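Local coordinates for dITP/XTP pyrophosphatase (Coxiella burnetii, PDB 3TQU), which probably hydrolyses non-canonical purine nucleoside triphosphates such as XTP, dITP and ITP to their monophosphates and diphosphate, clearing them from the nucleotide pool, at residues Lys104-Leu109 and Arg149-Lys154; Ala18-Leu23 and Glu191-Val196. One frame throughout, in Å; residues are numbered along the deposited sequence.

Contact 1: residues Lys104-Leu109 and Arg149-Lys154; sequences KVLEAL and REPRGK
Both methyl groups of L106 rest against the carbonyl oxygen of R149, and this shared approach is the heart of a small contact in which a helix meets an irregular chain. CD2 of L106 lies 3.6 Å from R149 O, and CD1 of L106 reaches the same oxygen at 3.9 Å. The closer methyl comes from beside the carbonyl group rather than end on, with an angle at the oxygen, from R149 C to L106 CD2, of about 98°, and it also touches R149 C at 4.0 Å. These are van der Waals contacts: the leucine fork shields one flank of a main-chain dipole without bonding to it. CD1 does a second job. It lies 4.1 Å from P151 CD, the ring carbon next to the proline nitrogen, the two side chains meeting at a slant. The alpha carbon of E150 lies slightly farther from that methyl. The L106 side chain leaves the helix toward the loop, and CG stands beside its own backbone N (chi1 -69°), which sends the fork out to the main chain of R149 and E150. Both of those residues turn their side chains away, offering backbone instead.

In the HAM1 fold, helix 98-112 packs on the long mixed sheet: V105 and L109 rest on I77 of strand 68-77, while L106 looks outward to the connection between strands 137-147 and 163-165. Farther along this connection, R152 pairs with P161 through the backbone and makes a salt bridge to E174. The L106 side chain is about 8 Å from that of Y159, a predicted substrate-binding residue, and neighbouring V105 touches Y159 directly.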
ATOM      1  N   LYS A 104     -13.473  -1.064  26.538  1.00 22.28           N
ATOM      2  CA  LYS A 104     -13.398   0.313  26.064  1.00 24.54           C
ATOM      3  C   LYS A 104     -14.105   0.468  24.719  1.00 24.52           C
ATOM      4  O   LYS A 104     -14.790   1.462  24.478  1.00 26.83           O
ATOM      5  CB  LYS A 104     -11.947   0.789  25.979  1.00 28.83           C
ATOM      6  CG  LYS A 104     -11.814   2.268  25.641  1.00 37.30           C
ATOM      7  CD  LYS A 104     -10.612   2.893  26.331  1.00 43.71           C
ATOM      8  CE  LYS A 104     -10.545   4.393  26.075  1.00 49.07           C
ATOM      9  NZ  LYS A 104     -10.372   4.715  24.629  1.00 48.42           N
ATOM     10  N   VAL A 105     -13.943  -0.519  23.845  1.00 21.32           N
ATOM     11  CA  VAL A 105     -14.643  -0.510  22.566  1.00 22.19           C
ATOM     12  C   VAL A 105     -16.153  -0.567  22.771  1.00 24.24           C
ATOM     13  O   VAL A 105     -16.904   0.173  22.131  1.00 21.89           O
ATOM     14  CB  VAL A 105     -14.196  -1.675  21.668  1.00 21.71           C
ATOM     15  CG1 VAL A 105     -15.229  -1.941  20.580  1.00 21.43           C
ATOM     16  CG2 VAL A 105     -12.834  -1.372  21.062  1.00 19.29           C
ATOM     17  N   LEU A 106     -16.594  -1.441  23.671  1.00 24.84           N
ATOM     18  CA  LEU A 106     -18.017  -1.580  23.958  1.00 27.25           C
ATOM     19  C   LEU A 106     -18.594  -0.289  24.540  1.00 29.65           C
ATOM     20  O   LEU A 106     -19.696   0.123  24.178  1.00 29.18           O
ATOM     21  CB  LEU A 106     -18.272  -2.758  24.904  1.00 27.44           C
ATOM     22  CG  LEU A 106     -18.024  -4.156  24.330  1.00 26.15           C
ATOM     23  CD1 LEU A 106     -18.160  -5.228  25.408  1.00 27.46           C
ATOM     24  CD2 LEU A 106     -18.965  -4.440  23.168  1.00 23.51           C
ATOM     25  N   GLU A 107     -17.843   0.347  25.435  1.00 29.82           N
ATOM     26  CA  GLU A 107     -18.266   1.618  26.021  1.00 30.78           C
ATOM     27  C   GLU A 107     -18.328   2.719  24.967  1.00 29.96           C
ATOM     28  O   GLU A 107     -19.266   3.520  24.948  1.00 29.43           O
ATOM     29  CB  GLU A 107     -17.319   2.040  27.148  1.00 34.27           C
ATOM     30  CG  GLU A 107     -17.369   1.154  28.381  1.00 38.29           C
ATOM     31  CD  GLU A 107     -16.397   1.599  29.457  1.00 45.88           C
ATOM     32  OE1 GLU A 107     -15.645   2.569  29.218  1.00 48.05           O
ATOM     33  OE2 GLU A 107     -16.386   0.981  30.542  1.00 48.19           O
ATOM     34  N   ALA A 108     -17.321   2.757  24.100  1.00 27.91           N
ATOM     35  CA  ALA A 108     -17.241   3.761  23.045  1.00 27.10           C
ATOM     36  C   ALA A 108     -18.442   3.689  22.107  1.00 27.13           C
ATOM     37  O   ALA A 108     -19.027   4.712  21.757  1.00 28.05           O
ATOM     38  CB  ALA A 108     -15.943   3.608  22.262  1.00 24.86           C
ATOM     39  N   LEU A 109     -18.803   2.478  21.696  1.00 26.65           N
ATOM     40  CA  LEU A 109     -19.979   2.288  20.855  1.00 29.41           C
ATOM     41  C   LEU A 109     -21.247   2.670  21.612  1.00 34.24           C
ATOM     42  O   LEU A 109     -22.117   3.362  21.081  1.00 35.09           O
ATOM     43  CB  LEU A 109     -20.063   0.844  20.356  1.00 28.14           C
ATOM     44  CG  LEU A 109     -19.268   0.549  19.085  1.00 26.34           C
ATOM     45  CD1 LEU A 109     -19.343  -0.927  18.727  1.00 26.48           C
ATOM     46  CD2 LEU A 109     -19.783   1.407  17.939  1.00 26.89           C
ATOM     47  N   ARG A 149     -22.514  -7.174  21.264  1.00 22.40           N
ATOM     48  CA  ARG A 149     -22.911  -6.423  22.447  1.00 27.42           C
ATOM     49  C   ARG A 149     -22.113  -6.880  23.661  1.00 27.83           C
ATOM     50  O   ARG A 149     -21.872  -6.106  24.586  1.00 31.93           O
ATOM     51  CB  ARG A 149     -24.409  -6.598  22.710  1.00 33.30           C
ATOM     52  CG  ARG A 149     -25.305  -6.216  21.538  1.00 38.49           C
ATOM     53  CD  ARG A 149     -25.541  -4.717  21.472  1.00 42.66           C
ATOM     54  NE  ARG A 149     -26.366  -4.348  20.324  1.00 44.42           N
ATOM     55  CZ  ARG A 149     -26.814  -3.120  20.089  1.00 45.98           C
ATOM     56  NH1 ARG A 149     -26.525  -2.134  20.929  1.00 46.88           N
ATOM     57  NH2 ARG A 149     -27.555  -2.875  19.016  1.00 46.28           N
ATOM     58  N   GLU A 150     -21.714  -8.146  23.656  1.00 26.61           N
ATOM     59  CA  GLU A 150     -20.909  -8.703  24.739  1.00 30.44           C
ATOM     60  C   GLU A 150     -19.950  -9.763  24.201  1.00 26.87           C
ATOM     61  O   GLU A 150     -20.219 -10.377  23.169  1.00 26.24           O
ATOM     62  CB  GLU A 150     -21.803  -9.293  25.835  1.00 36.66           C
ATOM     63  CG  GLU A 150     -22.700 -10.430  25.371  1.00 43.33           C
ATOM     64  CD  GLU A 150     -23.536 -11.015  26.497  1.00 50.14           C
ATOM     65  OE1 GLU A 150     -24.474 -10.332  26.964  1.00 53.44           O
ATOM     66  OE2 GLU A 150     -23.254 -12.157  26.918  1.00 50.79           O
ATOM     67  N   PRO A 151     -18.823  -9.974  24.894  1.00 24.03           N
ATOM     68  CA  PRO A 151     -17.809 -10.936  24.449  1.00 23.61           C
ATOM     69  C   PRO A 151     -18.332 -12.372  24.438  1.00 24.81           C
ATOM     70  O   PRO A 151     -19.019 -12.783  25.374  1.00 25.23           O
ATOM     71  CB  PRO A 151     -16.705 -10.795  25.503  1.00 24.42           C
ATOM     72  CG  PRO A 151     -16.934  -9.461  26.132  1.00 26.23           C
ATOM     73  CD  PRO A 151     -18.418  -9.277  26.126  1.00 25.45           C
ATOM     74  N   ARG A 152     -18.006 -13.117  23.385  1.00 24.02           N
ATOM     75  CA  ARG A 152     -18.370 -14.529  23.274  1.00 22.74           C
ATOM     76  C   ARG A 152     -17.255 -15.309  22.587  1.00 16.51           C
ATOM     77  O   ARG A 152     -16.663 -14.830  21.626  1.00 13.25           O
ATOM     78  CB  ARG A 152     -19.665 -14.693  22.474  1.00 25.71           C
ATOM     79  CG  ARG A 152     -20.938 -14.565  23.290  1.00 32.63           C
ATOM     80  CD  ARG A 152     -22.167 -14.934  22.469  1.00 35.96           C
ATOM     81  NE  ARG A 152     -22.517 -13.911  21.486  1.00 38.25           N
ATOM     82  CZ  ARG A 152     -22.318 -14.023  20.176  1.00 34.60           C
ATOM     83  NH1 ARG A 152     -21.772 -15.121  19.670  1.00 32.12           N
ATOM     84  NH2 ARG A 152     -22.672 -13.032  19.367  1.00 31.24           N
ATOM     85  N   GLY A 153     -16.971 -16.515  23.071  1.00 17.75           N
ATOM     86  CA  GLY A 153     -15.982 -17.361  22.425  1.00 18.70           C
ATOM     87  C   GLY A 153     -14.726 -17.584  23.244  1.00 22.16           C
ATOM     88  O   GLY A 153     -14.279 -16.691  23.964  1.00 19.69           O
ATOM     89  N   LYS A 154     -14.148 -18.776  23.113  1.00 21.51           N
ATOM     90  CA  LYS A 154     -13.019 -19.193  23.938  1.00 20.48           C
ATOM     91  C   LYS A 154     -11.684 -19.116  23.201  1.00 18.07           C
ATOM     92  O   LYS A 154     -10.625 -19.207  23.818  1.00 20.58           O
ATOM     93  CB  LYS A 154     -13.242 -20.625  24.429  1.00 21.41           C
ATOM     94  CG  LYS A 154     -13.191 -21.658  23.314  1.00 21.83           C
ATOM     95  CD  LYS A 154     -13.707 -23.014  23.766  1.00 25.30           C
ATOM     96  CE  LYS A 154     -13.631 -24.023  22.627  1.00 25.97           C
ATOM     97  NZ  LYS A 154     -14.351 -25.287  22.937  1.00 24.86           N
TER

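Contact 2: residues Ala18-Leu23 and Glu191-Val196; sequences AEMQEL and EQLSTV
Between 18-23 and 191-196, two helical segments, the backbones come nearest at L23 and S194, whose CA atoms are 7.0 Å apart. At that point a leucine fork meets a small side chain. L23 directs its side chain at the other helix, and L23 CD1 lies 3.9 Å from S194 CB, with CG and CD2 of the leucine only marginally farther from the same carbon. The serine methylene is thus seated against the whole branch point rather than against one methyl.

The hydroxyl of S194 is used differently. With OG anti to the backbone N (chi1 -180°), S194 reaches a water molecule at 2.7 Å from OG, and this water donates a hydrogen bond to L23 O, 2.8 Å from the water oxygen. The angle at the water, between L23 O and S194 OG, is about 100°, and a polar link thus accompanies the carbon contact, joining the serine to the main chain of L23.

A second contact, between two buried residues, is fully apolar. Selenomethionine M20 starts off to one side of the partner helix, but bends at chi2 (82°) and again at the following torsion, bringing SE to 3.8 Å from L193 CD2. The two side chains cross at about a right angle.

The M20 side chain is about 5 Å from that of R186, which E19 holds by a salt bridge; R186 and K16 of helix 14-23 are predicted substrate-binding residues, so the packing joins two helices that probably contribute to the substrate site. L190, one turn before S194, touches E19, M20 and L23. L193 also packs on L137 and C139, so helix 185-199 is held between helix 14-23 and strand 137-147 of the mixed sheet.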
ATOM      1  N   ALA A  18       5.092 -19.172  12.404  1.00 16.81           N
ATOM      2  CA  ALA A  18       4.553 -20.501  12.137  1.00 20.33           C
ATOM      3  C   ALA A  18       3.517 -20.478  11.014  1.00 22.25           C
ATOM      4  O   ALA A  18       3.521 -21.344  10.139  1.00 22.51           O
ATOM      5  CB  ALA A  18       3.950 -21.091  13.406  1.00 20.01           C
ATOM      6  N   GLU A  19       2.628 -19.489  11.041  1.00 23.49           N
ATOM      7  CA  GLU A  19       1.610 -19.361  10.002  1.00 25.63           C
ATOM      8  C   GLU A  19       2.261 -19.196   8.629  1.00 26.47           C
ATOM      9  O   GLU A  19       1.780 -19.732   7.631  1.00 27.74           O
ATOM     10  CB  GLU A  19       0.677 -18.181  10.292  1.00 29.16           C
ATOM     11  CG  GLU A  19      -0.283 -18.403  11.454  1.00 34.74           C
ATOM     12  CD  GLU A  19      -1.132 -17.178  11.758  1.00 41.84           C
ATOM     13  OE1 GLU A  19      -1.148 -16.243  10.929  1.00 44.36           O
ATOM     14  OE2 GLU A  19      -1.779 -17.148  12.828  1.00 42.76           O
HETATM   15  N   MSE A  20       3.365 -18.457   8.599  1.00 25.58           N
HETATM   16  CA  MSE A  20       4.086 -18.153   7.367  1.00 25.76           C
HETATM   17  C   MSE A  20       4.789 -19.397   6.833  1.00 22.53           C
HETATM   18  O   MSE A  20       4.729 -19.696   5.639  1.00 22.44           O
HETATM   19  CB  MSE A  20       5.105 -17.037   7.635  1.00 27.14           C
HETATM   20  CG  MSE A  20       5.919 -16.568   6.434  1.00 29.70           C
HETATM   21 SE   MSE A  20       4.935 -15.277   5.363  1.00 43.70          SE
HETATM   22  CE  MSE A  20       4.046 -14.362   6.822  1.00 23.88           C
ATOM     23  N   GLN A  21       5.456 -20.124   7.721  1.00 18.83           N
ATOM     24  CA  GLN A  21       6.155 -21.339   7.325  1.00 17.20           C
ATOM     25  C   GLN A  21       5.175 -22.349   6.745  1.00 20.21           C
ATOM     26  O   GLN A  21       5.472 -23.023   5.760  1.00 21.60           O
ATOM     27  CB  GLN A  21       6.901 -21.943   8.514  1.00 16.75           C
ATOM     28  CG  GLN A  21       8.068 -21.098   9.003  1.00 16.98           C
ATOM     29  CD  GLN A  21       8.582 -21.570  10.344  1.00 17.34           C
ATOM     30  OE1 GLN A  21       7.867 -22.239  11.089  1.00 18.09           O
ATOM     31  NE2 GLN A  21       9.826 -21.238  10.653  1.00 17.45           N
ATOM     32  N   GLU A  22       4.007 -22.448   7.370  1.00 20.95           N
ATOM     33  CA  GLU A  22       2.942 -23.315   6.883  1.00 22.99           C
ATOM     34  C   GLU A  22       2.461 -22.853   5.506  1.00 19.64           C
ATOM     35  O   GLU A  22       2.229 -23.660   4.608  1.00 19.63           O
ATOM     36  CB  GLU A  22       1.774 -23.316   7.871  1.00 27.70           C
ATOM     37  CG  GLU A  22       0.522 -24.013   7.363  1.00 33.53           C
ATOM     38  CD  GLU A  22       0.672 -25.518   7.316  1.00 38.36           C
ATOM     39  OE1 GLU A  22       1.488 -26.058   8.093  1.00 40.20           O
ATOM     40  OE2 GLU A  22      -0.024 -26.161   6.502  1.00 40.17           O
ATOM     41  N   LEU A  23       2.325 -21.541   5.354  1.00 18.82           N
ATOM     42  CA  LEU A  23       1.829 -20.946   4.118  1.00 21.93           C
ATOM     43  C   LEU A  23       2.735 -21.224   2.926  1.00 20.84           C
ATOM     44  O   LEU A  23       2.255 -21.513   1.829  1.00 20.97           O
ATOM     45  CB  LEU A  23       1.676 -19.433   4.290  1.00 24.32           C
ATOM     46  CG  LEU A  23       1.211 -18.680   3.042  1.00 25.97           C
ATOM     47  CD1 LEU A  23      -0.271 -18.907   2.822  1.00 29.04           C
ATOM     48  CD2 LEU A  23       1.512 -17.198   3.175  1.00 26.99           C
ATOM     49  N   GLU A 191      -2.663 -15.174   1.726  1.00 16.09           N
ATOM     50  CA  GLU A 191      -2.954 -15.835   0.459  1.00 19.48           C
ATOM     51  C   GLU A 191      -2.566 -14.950  -0.726  1.00 17.24           C
ATOM     52  O   GLU A 191      -2.093 -15.447  -1.745  1.00 16.55           O
ATOM     53  CB  GLU A 191      -4.420 -16.281   0.377  1.00 26.51           C
ATOM     54  CG  GLU A 191      -5.444 -15.168   0.471  1.00 34.85           C
ATOM     55  CD  GLU A 191      -5.840 -14.604  -0.884  1.00 43.14           C
ATOM     56  OE1 GLU A 191      -6.662 -13.665  -0.915  1.00 42.93           O
ATOM     57  OE2 GLU A 191      -5.338 -15.102  -1.916  1.00 46.55           O
ATOM     58  N   GLN A 192      -2.750 -13.639  -0.579  1.00 18.55           N
ATOM     59  CA  GLN A 192      -2.313 -12.681  -1.593  1.00 16.53           C
ATOM     60  C   GLN A 192      -0.798 -12.747  -1.744  1.00 13.70           C
ATOM     61  O   GLN A 192      -0.272 -12.762  -2.859  1.00 10.26           O
ATOM     62  CB  GLN A 192      -2.724 -11.257  -1.207  1.00 19.35           C
ATOM     63  CG  GLN A 192      -4.227 -11.029  -1.091  1.00 22.97           C
ATOM     64  CD  GLN A 192      -4.558  -9.637  -0.582  1.00 25.68           C
ATOM     65  OE1 GLN A 192      -3.746  -8.718  -0.686  1.00 26.27           O
ATOM     66  NE2 GLN A 192      -5.751  -9.477  -0.022  1.00 23.52           N
ATOM     67  N   LEU A 193      -0.105 -12.780  -0.608  1.00 13.24           N
ATOM     68  CA  LEU A 193       1.349 -12.899  -0.579  1.00 13.52           C
ATOM     69  C   LEU A 193       1.820 -14.200  -1.228  1.00 17.53           C
ATOM     70  O   LEU A 193       2.758 -14.203  -2.027  1.00 20.61           O
ATOM     71  CB  LEU A 193       1.863 -12.830   0.863  1.00 14.42           C
ATOM     72  CG  LEU A 193       3.377 -12.973   1.047  1.00 14.49           C
ATOM     73  CD1 LEU A 193       4.095 -11.760   0.480  1.00 13.55           C
ATOM     74  CD2 LEU A 193       3.724 -13.160   2.513  1.00 16.74           C
ATOM     75  N   SER A 194       1.168 -15.305  -0.879  1.00 15.52           N
ATOM     76  CA  SER A 194       1.534 -16.607  -1.428  1.00 15.42           C
ATOM     77  C   SER A 194       1.382 -16.633  -2.942  1.00 16.38           C
ATOM     78  O   SER A 194       2.236 -17.156  -3.654  1.00 18.25           O
ATOM     79  CB  SER A 194       0.682 -17.712  -0.808  1.00 19.63           C
ATOM     80  OG  SER A 194       1.047 -18.973  -1.337  1.00 22.29           O
ATOM     81  N   THR A 195       0.282 -16.076  -3.431  1.00 18.47           N
ATOM     82  CA  THR A 195       0.039 -16.027  -4.866  1.00 20.06           C
ATOM     83  C   THR A 195       1.197 -15.346  -5.590  1.00 22.61           C
ATOM     84  O   THR A 195       1.670 -15.832  -6.619  1.00 26.18           O
ATOM     85  CB  THR A 195      -1.281 -15.301  -5.190  1.00 20.00           C
ATOM     86  OG1 THR A 195      -2.383 -16.067  -4.684  1.00 20.67           O
ATOM     87  CG2 THR A 195      -1.441 -15.133  -6.693  1.00 20.95           C
ATOM     88  N   VAL A 196       1.658 -14.225  -5.045  1.00 17.69           N
ATOM     89  CA  VAL A 196       2.747 -13.479  -5.664  1.00 19.13           C
ATOM     90  C   VAL A 196       4.064 -14.243  -5.582  1.00 21.29           C
ATOM     91  O   VAL A 196       4.790 -14.351  -6.568  1.00 25.88           O
ATOM     92  CB  VAL A 196       2.911 -12.084  -5.032  1.00 20.10           C
ATOM     93  CG1 VAL A 196       4.129 -11.376  -5.613  1.00 21.43           C
ATOM     94  CG2 VAL A 196       1.651 -11.255  -5.245  1.00 16.07           C
TER
HETATM   95  O   HOH W   1       0.207 -21.233  -0.042  0.72 17.63           O

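How the contacts relate
The two contacts lie on opposite sides of the chain's centre, their own centres about 31 Å apart, and their nearest atoms stay about 14 Å apart. Contact 1 is a surface meeting of helix and loop, whereas contact 2 is a partly buried helix-helix junction. Leucine forks serve both, against main chain in one and against another side chain in the other; only contact 2 adds a water bridge. They hold no segment in common, but strand 137-147 relates them: it runs into the loop of contact 1 and supports a helix of contact 2. In sequence, contact 1 is nested within the span closed by contact 2.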